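Local structure of monooxygenase (Agrobacterium tumefaciens, 2I7G) at residues D108-F113 and R183-R188; Y150-A155 and G174-A179; E156-L161 and M213-A218. The protein is probably a flavin-dependent monooxygenase of the luciferase-like family, using molecular oxygen to oxidise an organic substrate. One frame throughout, in Å; residues are numbered along the deposited sequence.

Interaction 1 of 3, residues D108-F113 and R183-R188; sequences DPVRVF and RGVYPR
Phe-113, in the first turns of helix 109-122, has more surface buried by this contact than any other residue in it, and its ring meets two partners in different ways. Val-185 reaches the ring at its edge, near the ring plane, with CG1 3.9 Å from CD2 of Phe-113. The same methyl lies 4.0 Å from CG1 of Val-110, one turn back, and so fits between the two helix side chains. In both helix residues the first torsion (chi1 -176° for Phe-113) swings the touching branch anti to the backbone N, over to the flank facing 183-188. Arg-188 supplies the second partner. Its chain starts away from the helix but folds back through bends at chi2 and chi3, bringing the guanidinium beside the far end of the ring. NH1 is 3.4 Å from CE2 of Phe-113, and CZ of the ring sits over one guanidinium face, the two planes inclined by 38°. Val-185 O fixes this pose: it accepts from Arg-188 NH1 at 2.9 Å, in a nearly straight bond (164°) lying in the guanidinium plane, while NH2 binds Leu-164 O on helix 150-166. The bond back to Val-185 O spans the cis peptide between Tyr-186 and Pro-187. At the start of the helix Asp-108 is the N-cap, its OD1 accepting from Val-110 N at 2.9 Å. Arg-111 leaves from another side of the helix, forming, with the second subunit, a salt bridge to Glu-70 of that chain and a cation-pi contact with its Phe-143. Valine and phenylalanine packing, with a guanidinium laid beside the ring, joins a helix of the TIM barrel to the segment that leads back from a small antiparallel sheet toward barrel strand 196-200.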
ATOM      1  N   ASP B 108      -3.694 -12.341  -2.252  1.00 23.56           N
ATOM      2  CA  ASP B 108      -3.443 -13.120  -1.042  1.00 24.11           C
ATOM      3  C   ASP B 108      -4.194 -12.433   0.101  1.00 23.66           C
ATOM      4  O   ASP B 108      -3.873 -11.285   0.410  1.00 23.20           O
ATOM      5  CB  ASP B 108      -1.940 -13.107  -0.728  1.00 24.20           C
ATOM      6  CG  ASP B 108      -1.595 -13.898   0.565  1.00 28.08           C
ATOM      7  OD1 ASP B 108      -2.502 -14.309   1.352  1.00 29.95           O
ATOM      8  OD2 ASP B 108      -0.399 -14.170   0.757  1.00 32.83           O
ATOM      9  N   PRO B 109      -5.213 -13.096   0.704  1.00 23.65           N
ATOM     10  CA  PRO B 109      -5.992 -12.450   1.774  1.00 24.17           C
ATOM     11  C   PRO B 109      -5.130 -11.981   2.969  1.00 22.89           C
ATOM     12  O   PRO B 109      -5.504 -11.001   3.608  1.00 21.57           O
ATOM     13  CB  PRO B 109      -6.990 -13.517   2.220  1.00 24.35           C
ATOM     14  CG  PRO B 109      -6.987 -14.563   1.154  1.00 26.96           C
ATOM     15  CD  PRO B 109      -5.728 -14.437   0.355  1.00 23.96           C
ATOM     16  N   VAL B 110      -4.032 -12.682   3.263  1.00 21.13           N
ATOM     17  CA  VAL B 110      -3.116 -12.205   4.303  1.00 20.66           C
ATOM     18  C   VAL B 110      -2.572 -10.805   3.952  1.00 20.10           C
ATOM     19  O   VAL B 110      -2.620  -9.890   4.774  1.00 21.20           O
ATOM     20  CB  VAL B 110      -1.981 -13.206   4.622  1.00 21.00           C
ATOM     21  CG1 VAL B 110      -1.088 -12.605   5.692  1.00 22.77           C
ATOM     22  CG2 VAL B 110      -2.592 -14.570   5.099  1.00 22.43           C
ATOM     23  N   ARG B 111      -2.067 -10.647   2.732  1.00 20.41           N
ATOM     24  CA  ARG B 111      -1.576  -9.329   2.302  1.00 20.87           C
ATOM     25  C   ARG B 111      -2.671  -8.276   2.287  1.00 20.47           C
ATOM     26  O   ARG B 111      -2.439  -7.152   2.725  1.00 20.79           O
ATOM     27  CB  ARG B 111      -0.920  -9.371   0.904  1.00 20.45           C
ATOM     28  CG  ARG B 111       0.215 -10.364   0.791  1.00 20.15           C
ATOM     29  CD  ARG B 111       1.440  -9.878   1.596  1.00 20.52           C
ATOM     30  NE  ARG B 111       2.595 -10.734   1.250  1.00 19.24           N
ATOM     31  CZ  ARG B 111       3.812 -10.579   1.743  1.00 22.78           C
ATOM     32  NH1 ARG B 111       4.071  -9.602   2.600  1.00 20.26           N
ATOM     33  NH2 ARG B 111       4.789 -11.410   1.375  1.00 19.60           N
ATOM     34  N   VAL B 112      -3.847  -8.635   1.761  1.00 21.23           N
ATOM     35  CA  VAL B 112      -4.959  -7.699   1.694  1.00 20.86           C
ATOM     36  C   VAL B 112      -5.283  -7.246   3.122  1.00 19.93           C
ATOM     37  O   VAL B 112      -5.396  -6.045   3.390  1.00 20.68           O
ATOM     38  CB  VAL B 112      -6.171  -8.354   0.997  1.00 21.19           C
ATOM     39  CG1 VAL B 112      -7.426  -7.460   1.193  1.00 23.15           C
ATOM     40  CG2 VAL B 112      -5.801  -8.559  -0.530  1.00 21.50           C
ATOM     41  N   PHE B 113      -5.397  -8.190   4.041  1.00 20.25           N
ATOM     42  CA  PHE B 113      -5.714  -7.826   5.416  1.00 20.80           C
ATOM     43  C   PHE B 113      -4.651  -6.905   6.006  1.00 21.30           C
ATOM     44  O   PHE B 113      -4.981  -5.924   6.656  1.00 20.95           O
ATOM     45  CB  PHE B 113      -5.879  -9.061   6.299  1.00 22.31           C
ATOM     46  CG  PHE B 113      -6.292  -8.734   7.720  1.00 22.80           C
ATOM     47  CD1 PHE B 113      -7.601  -8.327   8.017  1.00 26.09           C
ATOM     48  CD2 PHE B 113      -5.371  -8.780   8.735  1.00 25.83           C
ATOM     49  CE1 PHE B 113      -7.975  -7.999   9.341  1.00 26.81           C
ATOM     50  CE2 PHE B 113      -5.752  -8.496  10.064  1.00 24.55           C
ATOM     51  CZ  PHE B 113      -7.048  -8.091  10.349  1.00 25.97           C
ATOM     52  N   ARG B 183      -0.449 -18.969  13.209  1.00 22.40           N
ATOM     53  CA  ARG B 183       0.426 -17.804  13.011  1.00 22.22           C
ATOM     54  C   ARG B 183      -0.332 -16.494  13.273  1.00 22.20           C
ATOM     55  O   ARG B 183      -1.502 -16.353  12.890  1.00 22.97           O
ATOM     56  CB  ARG B 183       0.953 -17.753  11.573  1.00 22.00           C
ATOM     57  CG  ARG B 183       1.638 -19.038  11.065  1.00 21.28           C
ATOM     58  CD  ARG B 183       2.753 -19.532  12.006  1.00 20.60           C
ATOM     59  NE  ARG B 183       3.877 -18.602  12.185  1.00 21.59           N
ATOM     60  CZ  ARG B 183       4.894 -18.823  13.019  1.00 25.11           C
ATOM     61  NH1 ARG B 183       5.886 -17.926  13.131  1.00 24.41           N
ATOM     62  NH2 ARG B 183       4.933 -19.944  13.781  1.00 25.32           N
ATOM     63  N   GLY B 184       0.343 -15.531  13.896  1.00 22.11           N
ATOM     64  CA  GLY B 184      -0.239 -14.184  14.076  1.00 22.28           C
ATOM     65  C   GLY B 184      -0.106 -13.355  12.807  1.00 22.78           C
ATOM     66  O   GLY B 184       0.904 -13.467  12.087  1.00 24.23           O
ATOM     67  N   VAL B 185      -1.092 -12.485  12.547  1.00 22.22           N
ATOM     68  CA  VAL B 185      -1.058 -11.616  11.365  1.00 21.43           C
ATOM     69  C   VAL B 185      -1.089 -10.172  11.837  1.00 21.86           C
ATOM     70  O   VAL B 185      -2.029  -9.768  12.521  1.00 22.59           O
ATOM     71  CB  VAL B 185      -2.203 -11.893  10.368  1.00 23.03           C
ATOM     72  CG1 VAL B 185      -2.135 -10.914   9.174  1.00 20.21           C
ATOM     73  CG2 VAL B 185      -2.099 -13.366   9.880  1.00 23.21           C
ATOM     74  N   TYR B 186      -0.053  -9.407  11.475  1.00 21.05           N
ATOM     75  CA  TYR B 186       0.174  -8.069  12.044  1.00 20.50           C
ATOM     76  C   TYR B 186       0.305  -7.023  10.904  1.00 20.08           C
ATOM     77  O   TYR B 186       0.702  -7.372   9.780  1.00 20.71           O
ATOM     78  CB  TYR B 186       1.475  -8.085  12.900  1.00 20.69           C
ATOM     79  CG  TYR B 186       1.347  -9.109  13.999  1.00 21.46           C
ATOM     80  CD1 TYR B 186       0.489  -8.886  15.075  1.00 23.00           C
ATOM     81  CD2 TYR B 186       1.959 -10.360  13.866  1.00 22.34           C
ATOM     82  CE1 TYR B 186       0.306  -9.874  16.071  1.00 23.61           C
ATOM     83  CE2 TYR B 186       1.796 -11.360  14.853  1.00 21.70           C
ATOM     84  CZ  TYR B 186       0.952 -11.108  15.924  1.00 23.63           C
ATOM     85  OH  TYR B 186       0.791 -12.111  16.846  1.00 23.70           O
ATOM     86  N   PRO B 187       0.018  -5.731  11.185  1.00 20.84           N
ATOM     87  CA  PRO B 187      -0.458  -5.217  12.458  1.00 21.18           C
ATOM     88  C   PRO B 187      -1.970  -5.400  12.598  1.00 21.08           C
ATOM     89  O   PRO B 187      -2.694  -5.508  11.585  1.00 22.19           O
ATOM     90  CB  PRO B 187      -0.142  -3.712  12.376  1.00 23.09           C
ATOM     91  CG  PRO B 187      -0.350  -3.382  10.927  1.00 20.71           C
ATOM     92  CD  PRO B 187       0.167  -4.649  10.182  1.00 20.49           C
ATOM     93  N   ARG B 188      -2.438  -5.423  13.845  1.00 21.24           N
ATOM     94  CA  ARG B 188      -3.882  -5.505  14.086  1.00 22.19           C
ATOM     95  C   ARG B 188      -4.505  -4.130  13.779  1.00 23.15           C
ATOM     96  O   ARG B 188      -3.878  -3.093  14.021  1.00 23.42           O
ATOM     97  CB  ARG B 188      -4.172  -5.907  15.546  1.00 21.65           C
ATOM     98  CG  ARG B 188      -3.521  -7.234  15.975  1.00 21.74           C
ATOM     99  CD  ARG B 188      -3.780  -8.310  14.924  1.00 24.21           C
ATOM    100  NE  ARG B 188      -5.211  -8.601  14.762  1.00 23.48           N
ATOM    101  CZ  ARG B 188      -5.710  -9.446  13.858  1.00 25.45           C
ATOM    102  NH1 ARG B 188      -4.906 -10.041  12.960  1.00 24.11           N
ATOM    103  NH2 ARG B 188      -7.031  -9.675  13.855  1.00 23.10           N
TER

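Interaction 2 of 3, residues Y150-A155 and G174-A179; sequences YDVLFA and GTKHPA
Lys-176 lays the aliphatic root of its side chain across two neighbouring residues of helix 150-166. Its CB meets Leu-153 CD2 at 3.7 Å, and its CG meets Val-152 CG1 at 3.8 Å, each pair of side chains crossing at about a right angle. A bend at chi2 (-55°) turns the rest of the lysine away from the helix, so the methylenes do the packing while the amino end points elsewhere, toward Asp-149 in a long, weak ion pair. The same Val-152 methyl also touches Thr-175 OG1, 3.9 Å away. No hydrogen bond joins the two segments; the polar hold comes from Glu-156, the next turn of the helix. One carboxylate oxygen, OE2, is hydrogen-bonded to Thr-175 OG1, and the other, OE1, accepts from Lys-176 N, so a single side chain grips two successive loop residues. Further along, His-177 ND1 donates to Pro-178 O at 2.8 Å, in the carbonyl plane and on a lone pair. The other ring nitrogen, NE2, is hydrogen-bonded to Asp-108 OD1 at the start of helix 109-122; with both nitrogens bonded, the ring is held against rotation. Leu-153 also packs on Tyr-140 of helix 136-143 and on Tyr-145. Residues 174-179 are the connection of a beta hairpin, between antiparallel strands 169-172 and 180-181, docked against a helix of the barrel wall.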
ATOM      1  N   TYR B 150     -12.680 -19.448 -10.263  1.00 25.97           N
ATOM      2  CA  TYR B 150     -13.146 -18.228  -9.591  1.00 25.51           C
ATOM      3  C   TYR B 150     -13.941 -18.525  -8.279  1.00 25.52           C
ATOM      4  O   TYR B 150     -13.642 -17.986  -7.207  1.00 25.70           O
ATOM      5  CB  TYR B 150     -13.960 -17.313 -10.549  1.00 25.77           C
ATOM      6  CG  TYR B 150     -14.398 -16.093  -9.774  1.00 25.33           C
ATOM      7  CD1 TYR B 150     -13.548 -15.007  -9.649  1.00 26.70           C
ATOM      8  CD2 TYR B 150     -15.586 -16.094  -9.039  1.00 25.48           C
ATOM      9  CE1 TYR B 150     -13.871 -13.910  -8.886  1.00 25.98           C
ATOM     10  CE2 TYR B 150     -15.929 -14.993  -8.249  1.00 26.59           C
ATOM     11  CZ  TYR B 150     -15.056 -13.899  -8.192  1.00 27.55           C
ATOM     12  OH  TYR B 150     -15.315 -12.806  -7.419  1.00 28.08           O
ATOM     13  N   ASP B 151     -14.960 -19.376  -8.378  1.00 25.40           N
ATOM     14  CA  ASP B 151     -15.887 -19.581  -7.257  1.00 25.84           C
ATOM     15  C   ASP B 151     -15.172 -20.130  -6.009  1.00 25.70           C
ATOM     16  O   ASP B 151     -15.402 -19.642  -4.899  1.00 25.40           O
ATOM     17  CB  ASP B 151     -17.029 -20.529  -7.658  1.00 25.69           C
ATOM     18  CG  ASP B 151     -18.061 -19.876  -8.576  1.00 29.30           C
ATOM     19  OD1 ASP B 151     -17.997 -18.680  -8.857  1.00 28.32           O
ATOM     20  OD2 ASP B 151     -18.975 -20.610  -9.023  1.00 32.33           O
ATOM     21  N   VAL B 152     -14.322 -21.138  -6.190  1.00 25.00           N
ATOM     22  CA  VAL B 152     -13.590 -21.734  -5.049  1.00 25.67           C
ATOM     23  C   VAL B 152     -12.537 -20.747  -4.548  1.00 25.01           C
ATOM     24  O   VAL B 152     -12.343 -20.616  -3.339  1.00 24.68           O
ATOM     25  CB  VAL B 152     -12.959 -23.111  -5.374  1.00 25.89           C
ATOM     26  CG1 VAL B 152     -12.222 -23.650  -4.160  1.00 26.11           C
ATOM     27  CG2 VAL B 152     -14.056 -24.091  -5.766  1.00 28.72           C
ATOM     28  N   LEU B 153     -11.877 -20.037  -5.465  1.00 24.27           N
ATOM     29  CA  LEU B 153     -10.891 -19.012  -5.043  1.00 23.77           C
ATOM     30  C   LEU B 153     -11.565 -17.943  -4.182  1.00 23.77           C
ATOM     31  O   LEU B 153     -11.039 -17.544  -3.146  1.00 23.63           O
ATOM     32  CB  LEU B 153     -10.222 -18.330  -6.230  1.00 23.99           C
ATOM     33  CG  LEU B 153      -9.189 -19.162  -6.996  1.00 24.77           C
ATOM     34  CD1 LEU B 153      -8.990 -18.522  -8.354  1.00 27.44           C
ATOM     35  CD2 LEU B 153      -7.870 -19.243  -6.213  1.00 24.69           C
ATOM     36  N   PHE B 154     -12.737 -17.492  -4.612  1.00 22.69           N
ATOM     37  CA  PHE B 154     -13.421 -16.442  -3.877  1.00 23.17           C
ATOM     38  C   PHE B 154     -13.914 -16.957  -2.546  1.00 23.09           C
ATOM     39  O   PHE B 154     -13.703 -16.307  -1.529  1.00 23.39           O
ATOM     40  CB  PHE B 154     -14.567 -15.843  -4.677  1.00 23.87           C
ATOM     41  CG  PHE B 154     -15.138 -14.600  -4.062  1.00 24.09           C
ATOM     42  CD1 PHE B 154     -14.426 -13.381  -4.085  1.00 25.75           C
ATOM     43  CD2 PHE B 154     -16.366 -14.645  -3.425  1.00 27.51           C
ATOM     44  CE1 PHE B 154     -14.983 -12.200  -3.519  1.00 29.22           C
ATOM     45  CE2 PHE B 154     -16.928 -13.469  -2.851  1.00 27.87           C
ATOM     46  CZ  PHE B 154     -16.244 -12.266  -2.899  1.00 28.22           C
ATOM     47  N   ALA B 155     -14.511 -18.144  -2.548  1.00 22.78           N
ATOM     48  CA  ALA B 155     -15.054 -18.724  -1.321  1.00 22.07           C
ATOM     49  C   ALA B 155     -13.956 -18.926  -0.269  1.00 22.68           C
ATOM     50  O   ALA B 155     -14.112 -18.520   0.884  1.00 22.38           O
ATOM     51  CB  ALA B 155     -15.726 -20.037  -1.619  1.00 23.03           C
ATOM     52  N   GLY B 174      -7.091 -24.935   3.165  1.00 27.32           N
ATOM     53  CA  GLY B 174      -8.042 -25.033   2.052  1.00 29.61           C
ATOM     54  C   GLY B 174      -7.387 -25.765   0.902  1.00 30.79           C
ATOM     55  O   GLY B 174      -6.441 -26.555   1.109  1.00 31.78           O
ATOM     56  N   THR B 175      -7.865 -25.509  -0.307  1.00 31.33           N
ATOM     57  CA  THR B 175      -7.360 -26.198  -1.488  1.00 33.13           C
ATOM     58  C   THR B 175      -6.640 -25.262  -2.469  1.00 34.46           C
ATOM     59  O   THR B 175      -5.885 -25.728  -3.324  1.00 35.81           O
ATOM     60  CB  THR B 175      -8.494 -26.952  -2.248  1.00 33.56           C
ATOM     61  OG1 THR B 175      -9.351 -26.002  -2.887  1.00 33.76           O
ATOM     62  CG2 THR B 175      -9.334 -27.805  -1.303  1.00 32.95           C
ATOM     63  N   LYS B 176      -6.899 -23.953  -2.370  1.00 35.29           N
ATOM     64  CA  LYS B 176      -6.403 -22.976  -3.347  1.00 36.19           C
ATOM     65  C   LYS B 176      -5.501 -21.912  -2.713  1.00 36.00           C
ATOM     66  O   LYS B 176      -5.244 -20.862  -3.325  1.00 37.99           O
ATOM     67  CB  LYS B 176      -7.578 -22.264  -4.062  1.00 36.43           C
ATOM     68  CG  LYS B 176      -8.523 -23.133  -4.861  1.00 39.20           C
ATOM     69  CD  LYS B 176      -7.789 -23.975  -5.897  1.00 42.77           C
ATOM     70  CE  LYS B 176      -8.700 -24.364  -7.044  1.00 45.53           C
ATOM     71  NZ  LYS B 176      -8.133 -25.533  -7.772  1.00 46.33           N
ATOM     72  N   HIS B 177      -5.053 -22.152  -1.480  1.00 34.92           N
ATOM     73  CA  HIS B 177      -4.201 -21.220  -0.748  1.00 33.47           C
ATOM     74  C   HIS B 177      -3.405 -22.037   0.272  1.00 32.09           C
ATOM     75  O   HIS B 177      -3.939 -22.987   0.853  1.00 30.97           O
ATOM     76  CB  HIS B 177      -5.047 -20.126  -0.056  1.00 34.19           C
ATOM     77  CG  HIS B 177      -4.237 -19.041   0.617  1.00 35.31           C
ATOM     78  ND1 HIS B 177      -3.605 -19.220   1.831  1.00 39.25           N
ATOM     79  CD2 HIS B 177      -3.953 -17.769   0.235  1.00 36.97           C
ATOM     80  CE1 HIS B 177      -2.973 -18.110   2.169  1.00 40.03           C
ATOM     81  NE2 HIS B 177      -3.166 -17.213   1.217  1.00 36.38           N
ATOM     82  N   PRO B 178      -2.114 -21.699   0.480  1.00 30.75           N
ATOM     83  CA  PRO B 178      -1.356 -22.455   1.488  1.00 30.25           C
ATOM     84  C   PRO B 178      -1.968 -22.412   2.902  1.00 29.32           C
ATOM     85  O   PRO B 178      -2.651 -21.438   3.271  1.00 29.31           O
ATOM     86  CB  PRO B 178       0.038 -21.797   1.470  1.00 30.65           C
ATOM     87  CG  PRO B 178       0.101 -21.091   0.144  1.00 30.83           C
ATOM     88  CD  PRO B 178      -1.293 -20.669  -0.185  1.00 30.74           C
ATOM     89  N   ALA B 179      -1.707 -23.464   3.676  1.00 28.81           N
ATOM     90  CA  ALA B 179      -2.178 -23.564   5.054  1.00 27.34           C
ATOM     91  C   ALA B 179      -1.486 -22.524   5.946  1.00 26.83           C
ATOM     92  O   ALA B 179      -0.346 -22.115   5.696  1.00 27.69           O
ATOM     93  CB  ALA B 179      -1.942 -24.972   5.593  1.00 27.91           C
TER

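Interaction 3 of 3, residues E156-L161 and M213-A218; sequences EKLDLL and MGLPVA
Between Met-213 and Leu-215, the two residues that reach Leu-158, the chain leaves helix 204-212 through Gly-214, whose positive phi (67°) and two bonds back into the last helical turn make a Schellman motif. On either side of this turn Met-213 and Leu-215 both point toward helix 150-166. Met-213, present as selenomethionine, approaches Leu-158 tip to tip: its terminal methyl CE is 3.7 Å from CD2 of the leucine, with SE just behind at 4.1 Å. The chain is extended as far as SE and then bends at chi3 (-48°), which turns the methyl onto its partner. Leu-215 comes to the same branch more loosely, its CD1 4.1 Å from Leu-158 CD2, so one methyl serves both partners. Helix 204-212 and the turn after it form the return of a right-handed beta-alpha-beta crossover, from strand 196-200 to the parallel strand 217-220 of the TIM barrel, and Leu-158 meets the turn just before strand 217-220 begins. Ile-198 on the first of these strands touches both Leu-158 and Leu-215, adding a barrel-strand side chain to the apolar cluster. Elsewhere on the helix, Lys-157 extends from a different flank, its NZ hydrogen-bonded to Ser-105 O, Asp-107 O and Tyr-145 OH, while Asp-159 OD2 binds the indole nitrogen of Trp-172.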
ATOM      1  N   GLU B 156     -12.852 -19.536  -0.675  1.00 21.77           N
ATOM      2  CA  GLU B 156     -11.790 -19.878   0.290  1.00 22.21           C
ATOM      3  C   GLU B 156     -11.117 -18.597   0.772  1.00 22.90           C
ATOM      4  O   GLU B 156     -10.840 -18.428   1.947  1.00 22.35           O
ATOM      5  CB  GLU B 156     -10.750 -20.802  -0.339  1.00 22.93           C
ATOM      6  CG  GLU B 156     -11.270 -22.228  -0.519  1.00 25.22           C
ATOM      7  CD  GLU B 156     -10.169 -23.231  -0.806  1.00 29.30           C
ATOM      8  OE1 GLU B 156      -8.981 -22.842  -0.763  1.00 30.03           O
ATOM      9  OE2 GLU B 156     -10.501 -24.416  -1.081  1.00 30.52           O
ATOM     10  N   LYS B 157     -10.859 -17.680  -0.152  1.00 21.80           N
ATOM     11  CA  LYS B 157     -10.097 -16.475   0.234  1.00 22.30           C
ATOM     12  C   LYS B 157     -10.925 -15.521   1.085  1.00 22.38           C
ATOM     13  O   LYS B 157     -10.418 -14.869   2.002  1.00 21.94           O
ATOM     14  CB  LYS B 157      -9.493 -15.790  -0.989  1.00 21.82           C
ATOM     15  CG  LYS B 157      -8.331 -16.606  -1.539  1.00 22.67           C
ATOM     16  CD  LYS B 157      -7.807 -16.024  -2.893  1.00 22.26           C
ATOM     17  CE  LYS B 157      -6.513 -16.708  -3.282  1.00 23.82           C
ATOM     18  NZ  LYS B 157      -5.875 -16.064  -4.467  1.00 21.31           N
ATOM     19  N   LEU B 158     -12.218 -15.479   0.801  1.00 23.15           N
ATOM     20  CA  LEU B 158     -13.138 -14.722   1.637  1.00 22.75           C
ATOM     21  C   LEU B 158     -13.153 -15.399   2.997  1.00 23.24           C
ATOM     22  O   LEU B 158     -13.097 -14.681   4.019  1.00 20.17           O
ATOM     23  CB  LEU B 158     -14.544 -14.653   1.014  1.00 23.03           C
ATOM     24  CG  LEU B 158     -15.601 -13.937   1.852  1.00 22.69           C
ATOM     25  CD1 LEU B 158     -15.169 -12.501   2.206  1.00 23.49           C
ATOM     26  CD2 LEU B 158     -16.921 -13.876   1.107  1.00 23.87           C
ATOM     27  N   ASP B 159     -13.271 -16.772   3.045  1.00 21.81           N
ATOM     28  CA  ASP B 159     -13.264 -17.482   4.325  1.00 22.80           C
ATOM     29  C   ASP B 159     -11.969 -17.151   5.109  1.00 23.18           C
ATOM     30  O   ASP B 159     -12.012 -16.788   6.300  1.00 22.02           O
ATOM     31  CB  ASP B 159     -13.355 -18.993   4.101  1.00 21.90           C
ATOM     32  CG  ASP B 159     -13.492 -19.760   5.388  1.00 27.07           C
ATOM     33  OD1 ASP B 159     -14.545 -19.622   6.049  1.00 30.70           O
ATOM     34  OD2 ASP B 159     -12.569 -20.545   5.712  1.00 28.21           O
ATOM     35  N   LEU B 160     -10.813 -17.217   4.428  1.00 23.63           N
ATOM     36  CA  LEU B 160      -9.558 -16.764   5.119  1.00 24.04           C
ATOM     37  C   LEU B 160      -9.590 -15.293   5.619  1.00 23.00           C
ATOM     38  O   LEU B 160      -9.287 -14.995   6.785  1.00 23.43           O
ATOM     39  CB  LEU B 160      -8.351 -17.059   4.277  1.00 23.49           C
ATOM     40  CG  LEU B 160      -7.005 -16.590   4.829  1.00 23.44           C
ATOM     41  CD1 LEU B 160      -6.769 -17.146   6.248  1.00 21.83           C
ATOM     42  CD2 LEU B 160      -5.967 -17.081   3.808  1.00 22.59           C
ATOM     43  N   LEU B 161      -9.970 -14.361   4.751  1.00 22.41           N
ATOM     44  CA  LEU B 161     -10.047 -12.953   5.154  1.00 21.98           C
ATOM     45  C   LEU B 161     -10.899 -12.764   6.412  1.00 22.04           C
ATOM     46  O   LEU B 161     -10.527 -12.017   7.317  1.00 21.24           O
ATOM     47  CB  LEU B 161     -10.620 -12.100   4.014  1.00 21.68           C
ATOM     48  CG  LEU B 161     -10.678 -10.591   4.233  1.00 22.18           C
ATOM     49  CD1 LEU B 161      -9.325  -9.986   4.585  1.00 25.16           C
ATOM     50  CD2 LEU B 161     -11.269  -9.930   2.978  1.00 22.47           C
HETATM   51  N   MSE B 213     -24.216 -15.605   4.684  1.00 29.61           N
HETATM   52  CA  MSE B 213     -23.018 -15.343   5.472  1.00 31.18           C
HETATM   53  C   MSE B 213     -23.123 -14.084   6.331  1.00 29.82           C
HETATM   54  O   MSE B 213     -22.205 -13.769   7.090  1.00 29.03           O
HETATM   55  CB  MSE B 213     -21.825 -15.203   4.543  1.00 29.75           C
HETATM   56  CG  MSE B 213     -21.425 -16.501   3.863  1.00 33.93           C
HETATM   57 SE   MSE B 213     -19.917 -16.210   2.658  0.62 37.49          SE
HETATM   58  CE  MSE B 213     -20.508 -14.654   1.680  1.00 43.55           C
ATOM     59  N   GLY B 214     -24.229 -13.366   6.180  1.00 29.28           N
ATOM     60  CA  GLY B 214     -24.522 -12.213   7.007  1.00 29.31           C
ATOM     61  C   GLY B 214     -23.561 -11.057   6.758  1.00 28.74           C
ATOM     62  O   GLY B 214     -23.270 -10.311   7.686  1.00 30.65           O
ATOM     63  N   LEU B 215     -23.063 -10.904   5.521  1.00 26.56           N
ATOM     64  CA  LEU B 215     -22.141  -9.814   5.166  1.00 25.06           C
ATOM     65  C   LEU B 215     -22.897  -8.695   4.425  1.00 23.14           C
ATOM     66  O   LEU B 215     -23.860  -8.996   3.721  1.00 22.70           O
ATOM     67  CB  LEU B 215     -21.043 -10.338   4.248  1.00 25.33           C
ATOM     68  CG  LEU B 215     -20.137 -11.370   4.958  1.00 26.52           C
ATOM     69  CD1 LEU B 215     -19.262 -12.013   3.930  1.00 28.98           C
ATOM     70  CD2 LEU B 215     -19.295 -10.629   5.963  1.00 29.40           C
ATOM     71  N   PRO B 216     -22.514  -7.424   4.626  1.00 22.40           N
ATOM     72  CA  PRO B 216     -23.135  -6.322   3.867  1.00 22.76           C
ATOM     73  C   PRO B 216     -22.845  -6.509   2.369  1.00 22.66           C
ATOM     74  O   PRO B 216     -21.817  -7.096   1.999  1.00 23.01           O
ATOM     75  CB  PRO B 216     -22.387  -5.052   4.339  1.00 24.06           C
ATOM     76  CG  PRO B 216     -21.533  -5.469   5.498  1.00 24.52           C
ATOM     77  CD  PRO B 216     -21.483  -6.957   5.579  1.00 23.44           C
ATOM     78  N   VAL B 217     -23.774  -6.057   1.538  1.00 21.69           N
ATOM     79  CA  VAL B 217     -23.679  -6.256   0.095  1.00 22.63           C
ATOM     80  C   VAL B 217     -23.785  -4.926  -0.636  1.00 22.49           C
ATOM     81  O   VAL B 217     -24.554  -4.022  -0.235  1.00 23.33           O
ATOM     82  CB  VAL B 217     -24.723  -7.257  -0.464  1.00 21.67           C
ATOM     83  CG1 VAL B 217     -24.421  -8.664   0.053  1.00 26.91           C
ATOM     84  CG2 VAL B 217     -26.177  -6.848  -0.094  1.00 20.80           C
ATOM     85  N   ALA B 218     -23.018  -4.800  -1.712  1.00 22.70           N
ATOM     86  CA  ALA B 218     -23.085  -3.584  -2.561  1.00 22.64           C
ATOM     87  C   ALA B 218     -23.460  -4.044  -3.963  1.00 23.26           C
ATOM     88  O   ALA B 218     -22.693  -4.776  -4.592  1.00 25.42           O
ATOM     89  CB  ALA B 218     -21.724  -2.865  -2.574  1.00 22.19           C
TER

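From the N terminus, helix 109-122 enters first, and interaction 1 closes the longest loop by joining its start to residues 183-188. Interaction 2 is nested inside that loop, linking the first turns of helix 150-166 to the hairpin connection 174-179. Interaction 3 starts from the next turns of the same helix and runs on to 213-218, so it crosses both of the others along the chain. Helix 150-166 is therefore the shared element: Pro-109 and Phe-113 of interaction 1 pack on residues 157-161, and Glu-156 of interaction 3 hydrogen-bonds the loop of interaction 2. Together the contacts tie the small antiparallel sheet to two barrel helices and the turn leading into strand 217-220.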